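Side-chain contacts in putative lipoprotein (Parabacteroides distasonis, PDB 4FVS), which is of unknown function but probably binds a lipid or another hydrophobic ligand, as a distant relative of the LolA and LolB lipoprotein carriers: residues A[20-23]-A[24-28]; A[9-12]-A[13-16]; A[79-82]-A[83-86]. All blocks are in the same frame, centred on the assembly; numbering follows the deposited sequence.

Contact 1: A[20-23]-A[24-28]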
ATOM      1  N   GLY A  20      -2.656 -10.351  -5.693  1.00 48.19           N
ATOM      2  CA  GLY A  20      -1.709 -10.825  -4.688  1.00 47.61           C
ATOM      3  C   GLY A  20      -1.384 -12.279  -4.894  1.00 51.51           C
ATOM      4  O   GLY A  20      -2.293 -13.101  -4.993  1.00 52.15           O
ATOM      5  N   TYR A  21      -0.071 -12.596  -4.961  1.00 47.33           N
ATOM      6  CA  TYR A  21       0.463 -13.935  -5.212  1.00 46.07           C
ATOM      7  C   TYR A  21       1.412 -14.385  -4.127  1.00 48.35           C
ATOM      8  O   TYR A  21       1.995 -13.547  -3.450  1.00 46.86           O
ATOM      9  CB  TYR A  21       1.222 -13.918  -6.536  1.00 48.19           C
ATOM     10  CG  TYR A  21       0.392 -13.519  -7.734  1.00 50.42           C
ATOM     11  CD1 TYR A  21      -0.338 -14.468  -8.452  1.00 53.17           C
ATOM     12  CD2 TYR A  21       0.363 -12.198  -8.178  1.00 50.07           C
ATOM     13  CE1 TYR A  21      -1.109 -14.106  -9.555  1.00 50.97           C
ATOM     14  CE2 TYR A  21      -0.407 -11.826  -9.282  1.00 51.65           C
ATOM     15  CZ  TYR A  21      -1.134 -12.788  -9.971  1.00 57.22           C
ATOM     16  OH  TYR A  21      -1.882 -12.445 -11.065  1.00 57.88           O
ATOM     17  N   ASP A  22       1.592 -15.702  -3.972  1.00 46.07           N
ATOM     18  CA  ASP A  22       2.567 -16.291  -3.050  1.00 46.22           C
ATOM     19  C   ASP A  22       3.925 -16.373  -3.786  1.00 55.18           C
ATOM     20  O   ASP A  22       3.989 -16.019  -4.970  1.00 54.64           O
ATOM     21  CB  ASP A  22       2.101 -17.670  -2.518  1.00 47.88           C
ATOM     22  CG  ASP A  22       2.017 -18.839  -3.514  1.00 57.18           C
ATOM     23  OD1 ASP A  22       2.527 -18.701  -4.658  1.00 56.73           O
ATOM     24  OD2 ASP A  22       1.453 -19.890  -3.147  1.00 62.22           O
ATOM     25  N   ALA A  23       4.982 -16.870  -3.114  1.00 56.03           N
ATOM     26  CA  ALA A  23       6.328 -16.974  -3.685  1.00 59.35           C
ATOM     27  C   ALA A  23       6.359 -17.806  -4.979  1.00 65.95           C
ATOM     28  O   ALA A  23       7.093 -17.449  -5.916  1.00 68.83           O
ATOM     29  CB  ALA A  23       7.270 -17.587  -2.664  1.00 62.09           C
ATOM     30  N   LYS A  24       5.549 -18.889  -5.043  1.00 59.62           N
ATOM     31  CA  LYS A  24       5.488 -19.798  -6.195  1.00 60.42           C
ATOM     32  C   LYS A  24       4.703 -19.203  -7.381  1.00 62.75           C
ATOM     33  O   LYS A  24       4.798 -19.709  -8.487  1.00 64.80           O
ATOM     34  CB  LYS A  24       4.871 -21.141  -5.772  1.00 63.70           C
ATOM     35  CG  LYS A  24       5.779 -21.899  -4.808  1.00 72.91           C
ATOM     36  CD  LYS A  24       5.188 -23.177  -4.271  1.00 83.23           C
ATOM     37  CE  LYS A  24       6.295 -24.020  -3.667  1.00 89.70           C
ATOM     38  NZ  LYS A  24       5.937 -25.469  -3.596  1.00104.45           N
ATOM     39  N   GLY A  25       3.944 -18.147  -7.144  1.00 57.80           N
ATOM     40  CA  GLY A  25       3.176 -17.486  -8.187  1.00 56.78           C
ATOM     41  C   GLY A  25       1.696 -17.809  -8.212  1.00 59.32           C
ATOM     42  O   GLY A  25       1.023 -17.493  -9.192  1.00 59.48           O
ATOM     43  N   ASN A  26       1.172 -18.426  -7.147  1.00 55.51           N
ATOM     44  CA  ASN A  26      -0.248 -18.760  -7.066  1.00 55.49           C
ATOM     45  C   ASN A  26      -1.053 -17.597  -6.545  1.00 58.57           C
ATOM     46  O   ASN A  26      -0.685 -16.997  -5.525  1.00 56.89           O
ATOM     47  CB  ASN A  26      -0.495 -19.963  -6.157  1.00 58.71           C
ATOM     48  CG  ASN A  26       0.194 -21.206  -6.552  1.00 81.87           C
ATOM     49  OD1 ASN A  26       0.938 -21.783  -5.749  1.00 78.49           O
ATOM     50  ND2 ASN A  26      -0.053 -21.631  -7.788  1.00 76.62           N
ATOM     51  N   LEU A  27      -2.195 -17.325  -7.198  1.00 55.42           N
ATOM     52  CA  LEU A  27      -3.091 -16.238  -6.821  1.00 52.55           C
ATOM     53  C   LEU A  27      -3.639 -16.486  -5.435  1.00 55.98           C
ATOM     54  O   LEU A  27      -4.101 -17.585  -5.124  1.00 57.66           O
ATOM     55  CB  LEU A  27      -4.220 -16.078  -7.850  1.00 52.64           C
ATOM     56  CG  LEU A  27      -5.182 -14.916  -7.628  1.00 54.87           C
ATOM     57  CD1 LEU A  27      -4.495 -13.558  -7.787  1.00 53.73           C
ATOM     58  CD2 LEU A  27      -6.347 -15.016  -8.547  1.00 55.67           C
ATOM     59  N   GLN A  28      -3.533 -15.466  -4.596  1.00 49.48           N
ATOM     60  CA  GLN A  28      -3.985 -15.479  -3.210  1.00 47.76           C
ATOM     61  C   GLN A  28      -5.175 -14.527  -3.006  1.00 49.98           C
ATOM     62  O   GLN A  28      -6.114 -14.867  -2.276  1.00 48.42           O
ATOM     63  CB  GLN A  28      -2.819 -15.077  -2.264  1.00 47.90           C
ATOM     64  CG  GLN A  28      -1.623 -16.044  -2.239  1.00 65.45           C
ATOM     65  CD  GLN A  28      -1.918 -17.306  -1.472  1.00 81.02           C
ATOM     66  OE1 GLN A  28      -2.080 -18.398  -2.046  1.00 71.06           O
ATOM     67  NE2 GLN A  28      -2.004 -17.171  -0.155  1.00 75.95           N
TER
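Asp22 sets its CG between its own backbone N and carbonyl carbon (chi1 68°), and this brings OD1 over the turn that follows, where it meets the backbone of Gly25 and Asn26. Asn26 N gives Asp22 OD1 a bond of 2.8 Å from above the carboxylate plane, with 161° at the hydrogen; the bond from Gly25 N to the same oxygen is weak. Asp22 to Gly25 form a type I beta turn, closed by Gly25 N on Asp22 O at 3.0 Å. With a positive phi, Gly25 takes a backbone shape in which a CB would press on the carbonyl oxygen of Lys24. With an alanine here in place of Asp22 the carboxylate is gone, and Asn26 N would probably lose this acceptor, leaving the turn less firmly fixed. Past the turn, the backbone bonds Asp22 N to Asn26 O (3.0 Å) and Gln28 N to Gly20 O (2.7 Å) flank the non-hydrogen-bonded pair Tyr21 and Leu27. In that pair Leu27 CG stands anti to the backbone N (chi1 -176°), and Leu27 CD1 lies over one face of the Tyr21 ring, 4.3 Å from its centroid, a CH-pi contact. The ring's OH is hydrogen-bonded to Glu212. The whole is the tip of the beta hairpin joining strands 15-22 and 27-41, with strand 205-214 beside it, where Tyr208 meets the Tyr21 ring.

Contact 2: A[9-12]-A[13-16]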
ATOM      1  N   PRO A   9      -4.275   7.063  -8.303  1.00 51.12           N
ATOM      2  CA  PRO A   9      -5.196   7.549  -9.346  1.00 53.30           C
ATOM      3  C   PRO A   9      -5.985   8.756  -8.847  1.00 63.11           C
ATOM      4  O   PRO A   9      -6.341   8.807  -7.669  1.00 63.52           O
ATOM      5  CB  PRO A   9      -6.088   6.338  -9.611  1.00 53.55           C
ATOM      6  CG  PRO A   9      -5.272   5.195  -9.223  1.00 55.84           C
ATOM      7  CD  PRO A   9      -4.557   5.648  -7.995  1.00 50.35           C
ATOM      8  N   GLN A  10      -6.196   9.750  -9.707  1.00 63.54           N
ATOM      9  CA  GLN A  10      -6.852  10.980  -9.289  1.00 66.60           C
ATOM     10  C   GLN A  10      -8.014  11.374 -10.232  1.00 75.82           C
ATOM     11  O   GLN A  10      -8.466  12.524 -10.186  1.00 78.80           O
ATOM     12  CB  GLN A  10      -5.807  12.120  -9.209  1.00 69.48           C
ATOM     13  CG  GLN A  10      -4.948  12.281 -10.474  1.00 83.52           C
ATOM     14  CD  GLN A  10      -3.994  13.448 -10.445  1.00109.02           C
ATOM     15  OE1 GLN A  10      -3.856  14.185  -9.466  1.00103.64           O
ATOM     16  NE2 GLN A  10      -3.311  13.650 -11.549  1.00111.55           N
ATOM     17  N   THR A  11      -8.497  10.429 -11.065  1.00 72.50           N
ATOM     18  CA  THR A  11      -9.609  10.688 -11.983  1.00 76.04           C
ATOM     19  C   THR A  11     -10.829   9.919 -11.500  1.00 79.65           C
ATOM     20  O   THR A  11     -10.744   8.711 -11.304  1.00 76.16           O
ATOM     21  CB  THR A  11      -9.234  10.341 -13.422  1.00 83.23           C
ATOM     22  OG1 THR A  11      -8.111  11.133 -13.805  1.00 85.30           O
ATOM     23  CG2 THR A  11     -10.389  10.573 -14.400  1.00 84.50           C
ATOM     24  N   GLU A  12     -11.961  10.628 -11.316  1.00 79.73           N
ATOM     25  CA  GLU A  12     -13.221  10.066 -10.831  1.00 80.17           C
ATOM     26  C   GLU A  12     -13.699   8.949 -11.769  1.00 83.62           C
ATOM     27  O   GLU A  12     -13.719   9.132 -12.987  1.00 85.87           O
ATOM     28  CB  GLU A  12     -14.275  11.175 -10.697  1.00 85.88           C
ATOM     29  CG  GLU A  12     -15.421  10.856  -9.744  1.00102.57           C
ATOM     30  CD  GLU A  12     -16.368  12.004  -9.434  1.00139.39           C
ATOM     31  OE1 GLU A  12     -15.898  13.053  -8.932  1.00138.15           O
ATOM     32  OE2 GLU A  12     -17.593  11.827  -9.627  1.00140.67           O
ATOM     33  N   GLY A  13     -14.004   7.792 -11.186  1.00 77.26           N
ATOM     34  CA  GLY A  13     -14.482   6.621 -11.916  1.00 77.64           C
ATOM     35  C   GLY A  13     -13.415   5.661 -12.416  1.00 79.55           C
ATOM     36  O   GLY A  13     -13.747   4.612 -12.987  1.00 79.73           O
ATOM     37  N   THR A  14     -12.125   6.014 -12.220  1.00 72.43           N
ATOM     38  CA  THR A  14     -11.004   5.175 -12.631  1.00 68.70           C
ATOM     39  C   THR A  14     -11.040   3.916 -11.796  1.00 67.14           C
ATOM     40  O   THR A  14     -11.251   3.985 -10.586  1.00 65.94           O
ATOM     41  CB  THR A  14      -9.689   5.946 -12.500  1.00 73.32           C
ATOM     42  OG1 THR A  14      -9.705   7.007 -13.449  1.00 77.63           O
ATOM     43  CG2 THR A  14      -8.458   5.084 -12.726  1.00 69.72           C
ATOM     44  N   VAL A  15     -10.891   2.768 -12.452  1.00 60.28           N
ATOM     45  CA  VAL A  15     -10.866   1.459 -11.809  1.00 55.17           C
ATOM     46  C   VAL A  15      -9.498   0.804 -12.052  1.00 57.23           C
ATOM     47  O   VAL A  15      -8.861   1.042 -13.079  1.00 57.78           O
ATOM     48  CB  VAL A  15     -12.033   0.532 -12.266  1.00 58.43           C
ATOM     49  CG1 VAL A  15     -13.380   1.018 -11.750  1.00 58.99           C
ATOM     50  CG2 VAL A  15     -12.061   0.351 -13.777  1.00 60.39           C
ATOM     51  N   TRP A  16      -9.042   0.001 -11.094  1.00 52.66           N
ATOM     52  CA  TRP A  16      -7.800  -0.739 -11.224  1.00 52.14           C
ATOM     53  C   TRP A  16      -7.865  -2.016 -10.399  1.00 50.77           C
ATOM     54  O   TRP A  16      -8.722  -2.168  -9.524  1.00 47.98           O
ATOM     55  CB  TRP A  16      -6.541   0.091 -10.888  1.00 51.90           C
ATOM     56  CG  TRP A  16      -6.338   0.590  -9.490  1.00 51.63           C
ATOM     57  CD1 TRP A  16      -5.375   0.173  -8.619  1.00 52.96           C
ATOM     58  CD2 TRP A  16      -6.955   1.735  -8.889  1.00 51.92           C
ATOM     59  NE1 TRP A  16      -5.407   0.937  -7.477  1.00 52.32           N
ATOM     60  CE2 TRP A  16      -6.353   1.919  -7.624  1.00 54.64           C
ATOM     61  CE3 TRP A  16      -8.013   2.577  -9.258  1.00 55.49           C
ATOM     62  CZ2 TRP A  16      -6.764   2.916  -6.735  1.00 53.70           C
ATOM     63  CZ3 TRP A  16      -8.427   3.558  -8.369  1.00 57.23           C
ATOM     64  CH2 TRP A  16      -7.805   3.722  -7.124  1.00 55.62           C
TER
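Pro9 rests its ring on the indole of Trp16, and Thr14 closes the bend of chain between them. Pro9 CG stands 3.5 Å from the centroid of the six-membered ring of Trp16, only 6° off the ring normal, so this is a CH-pi contact squarely over that ring. The neighbouring carbons spread over the same face: Pro9 CB is 3.8 Å from Trp16 CZ3, and Pro9 CD is 3.7 Å from Trp16 CZ2. The two side chains come from opposite directions, and the proline ring lies over the benzene half of the indole, away from NE1. Trp16 reaches it with CG placed between its backbone N and carbonyl carbon (chi1 65°).

Thr14 ties the bend itself. Thr14 OG1 donates to Thr11 O at 2.9 Å, and Thr14 N gives that oxygen a longer bond of 3.2 Å that closes the type II beta turn from Thr11 to Thr14. Both donors come from one face of the Thr11 carbonyl plane, so a single acceptor holds backbone and hydroxyl together. Thr14 OG1 lies beside the backbone N at chi1 -66°, which leaves the methyl Thr14 CG2 anti to that N, 4.1 Å from Pro9 CB. Gly13 sits in the turn with a positive phi, where any CB would collide with Glu12 O.

This loop leads into strand 15-22, which runs between strands 27-41 and 205-214. Tyr33 stacks on Trp16, Phe8 meets it edge-to-face, and Leu211, Leu214 and Ala49 also touch the indole.

Contact 3: A[79-82]-A[83-86]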
ATOM      1  N   SER A  79      -1.663   4.391   5.443  1.00 47.15           N
ATOM      2  CA  SER A  79      -0.657   3.339   5.640  1.00 45.34           C
ATOM      3  C   SER A  79      -1.195   1.903   5.480  1.00 49.63           C
ATOM      4  O   SER A  79      -0.373   1.005   5.328  1.00 50.35           O
ATOM      5  CB  SER A  79       0.037   3.466   6.995  1.00 47.91           C
ATOM      6  OG  SER A  79      -0.860   3.545   8.086  1.00 60.38           O
ATOM      7  N   LYS A  80      -2.531   1.686   5.420  1.00 47.76           N
ATOM      8  CA  LYS A  80      -3.130   0.351   5.244  1.00 47.17           C
ATOM      9  C   LYS A  80      -2.857  -0.185   3.823  1.00 51.25           C
ATOM     10  O   LYS A  80      -2.863  -1.410   3.613  1.00 49.74           O
ATOM     11  CB  LYS A  80      -4.656   0.322   5.570  1.00 48.99           C
ATOM     12  CG  LYS A  80      -5.575   1.172   4.704  1.00 46.67           C
ATOM     13  CD  LYS A  80      -7.001   0.905   5.058  1.00 49.01           C
ATOM     14  CE  LYS A  80      -7.937   1.962   4.589  1.00 55.11           C
ATOM     15  NZ  LYS A  80      -9.286   1.770   5.198  1.00 63.13           N
ATOM     16  N   GLU A  81      -2.580   0.731   2.868  1.00 48.91           N
ATOM     17  CA  GLU A  81      -2.226   0.399   1.478  1.00 48.97           C
ATOM     18  C   GLU A  81      -0.891  -0.410   1.430  1.00 53.19           C
ATOM     19  O   GLU A  81      -0.695  -1.227   0.526  1.00 53.08           O
ATOM     20  CB  GLU A  81      -2.123   1.688   0.656  1.00 50.60           C
ATOM     21  CG  GLU A  81      -1.986   1.513  -0.845  1.00 54.27           C
ATOM     22  CD  GLU A  81      -3.151   1.011  -1.679  1.00 69.27           C
ATOM     23  OE1 GLU A  81      -4.032   0.302  -1.135  1.00 51.29           O
ATOM     24  OE2 GLU A  81      -3.137   1.278  -2.907  1.00 67.51           O
ATOM     25  N   THR A  82      -0.010  -0.199   2.431  1.00 50.85           N
ATOM     26  CA  THR A  82       1.278  -0.884   2.593  1.00 50.80           C
ATOM     27  C   THR A  82       1.012  -2.393   2.923  1.00 52.50           C
ATOM     28  O   THR A  82       1.857  -3.237   2.575  1.00 53.15           O
ATOM     29  CB  THR A  82       2.156  -0.132   3.672  1.00 56.43           C
ATOM     30  OG1 THR A  82       2.586   1.116   3.132  1.00 67.05           O
ATOM     31  CG2 THR A  82       3.398  -0.891   4.081  1.00 47.35           C
ATOM     32  N   LEU A  83      -0.163  -2.714   3.548  1.00 45.87           N
ATOM     33  CA  LEU A  83      -0.542  -4.062   3.986  1.00 44.93           C
ATOM     34  C   LEU A  83      -1.487  -4.760   2.996  1.00 52.52           C
ATOM     35  O   LEU A  83      -2.089  -5.777   3.342  1.00 54.77           O
ATOM     36  CB  LEU A  83      -1.173  -4.037   5.382  1.00 44.59           C
ATOM     37  CG  LEU A  83      -0.396  -3.293   6.499  1.00 47.94           C
ATOM     38  CD1 LEU A  83      -1.199  -3.244   7.729  1.00 47.79           C
ATOM     39  CD2 LEU A  83       0.931  -3.949   6.798  1.00 50.01           C
ATOM     40  N   SER A  84      -1.571  -4.240   1.750  1.00 49.98           N
ATOM     41  CA  SER A  84      -2.317  -4.796   0.606  1.00 50.88           C
ATOM     42  C   SER A  84      -1.609  -6.032   0.050  1.00 53.36           C
ATOM     43  O   SER A  84      -1.173  -6.018  -1.119  1.00 53.23           O
ATOM     44  CB  SER A  84      -2.433  -3.758  -0.513  1.00 59.00           C
ATOM     45  OG  SER A  84      -3.031  -2.542  -0.108  1.00 76.81           O
ATOM     46  N   TYR A  85      -1.391  -7.064   0.893  1.00 48.11           N
ATOM     47  CA  TYR A  85      -0.659  -8.225   0.397  1.00 48.35           C
ATOM     48  C   TYR A  85      -1.174  -9.473   1.054  1.00 54.34           C
ATOM     49  O   TYR A  85      -1.695  -9.377   2.167  1.00 50.97           O
ATOM     50  CB  TYR A  85       0.864  -8.078   0.573  1.00 48.77           C
ATOM     51  CG  TYR A  85       1.355  -7.846   1.988  1.00 47.81           C
ATOM     52  CD1 TYR A  85       1.611  -8.921   2.842  1.00 48.98           C
ATOM     53  CD2 TYR A  85       1.706  -6.570   2.423  1.00 47.16           C
ATOM     54  CE1 TYR A  85       2.120  -8.726   4.118  1.00 46.92           C
ATOM     55  CE2 TYR A  85       2.253  -6.365   3.691  1.00 48.16           C
ATOM     56  CZ  TYR A  85       2.461  -7.449   4.532  1.00 56.03           C
ATOM     57  OH  TYR A  85       3.010  -7.282   5.776  1.00 57.52           O
ATOM     58  N   PRO A  86      -0.998 -10.641   0.370  1.00 56.05           N
ATOM     59  CA  PRO A  86      -1.533 -11.919   0.878  1.00 56.75           C
ATOM     60  C   PRO A  86      -1.287 -12.223   2.373  1.00 62.26           C
ATOM     61  O   PRO A  86      -2.224 -12.645   3.018  1.00 61.10           O
ATOM     62  CB  PRO A  86      -0.812 -12.941   0.007  1.00 59.33           C
ATOM     63  CG  PRO A  86      -0.634 -12.255  -1.284  1.00 62.83           C
ATOM     64  CD  PRO A  86      -0.402 -10.821  -0.979  1.00 57.60           C
TER
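Ser84 turns back on the 3-10 segment 79-82, and its side chain can be followed outward from CB. Ser84 CB lies 3.2 Å from Glu81 O; one atom further, Ser84 OG donates to that same oxygen at 2.8 Å, tilted 34° from the carbonyl plane. The torsion sets OG beside the backbone N (chi1 -56°), which brings it within reach of the carbonyl three residues back. Ser84 N also points at Glu81 O, but this bond is weak. At the tip, Ser84 OG also comes to 3.2 Å from Glu81 OE1, the Glu81 chain turning at chi2 (70°) to bring the carboxylate round. The hydroxyl has a further hydrogen bond to Tyr53 OH, and Tyr33 OH is a weak partner of both OG and OE1, so the buried polar groups gather in one place. Ser84 is the centre of an inverse gamma turn, with a weak bond from Tyr85 N to Leu83 O.

One residue earlier, Leu83 N extends the 3-10 pattern with a bond of 3.0 Å to Lys80 O, which it meets from above the carbonyl plane. Thr82 O lies at the edge of the Tyr85 ring, in its plane, 3.3 Å from Tyr85 CD2.

Between strand 74-78 and helix 86-89, with Tyr85 at its N-cap position, the segment crosses the interior of the fold. Leu83 packs on Met139 and Ile141 of strand 132-154, and Tyr85 reaches Ser207 and Thr209 of strand 205-214.

Overall arrangement
Contacts 1 and 2 lie at the two ends of strand 15-22, their centres about 26 Å apart: contact 2 leads the chain into the strand, and contact 1 turns it round into strand 27-41. Contact 3 comes later in the chain and lies inside, its centre about 4 Å from the centre of the chain, whereas the other two sit 16 to 17 Å out. It touches contact 1 through Pro86, with Pro86 CG packing on Tyr21 O at 3.6 Å and on Gln28 CB at 3.7 Å. Contacts 2 and 3 do not touch, the nearest atoms of contact 2 and contact 3 being about 5 Å apart, but Tyr33 is a neighbour of both.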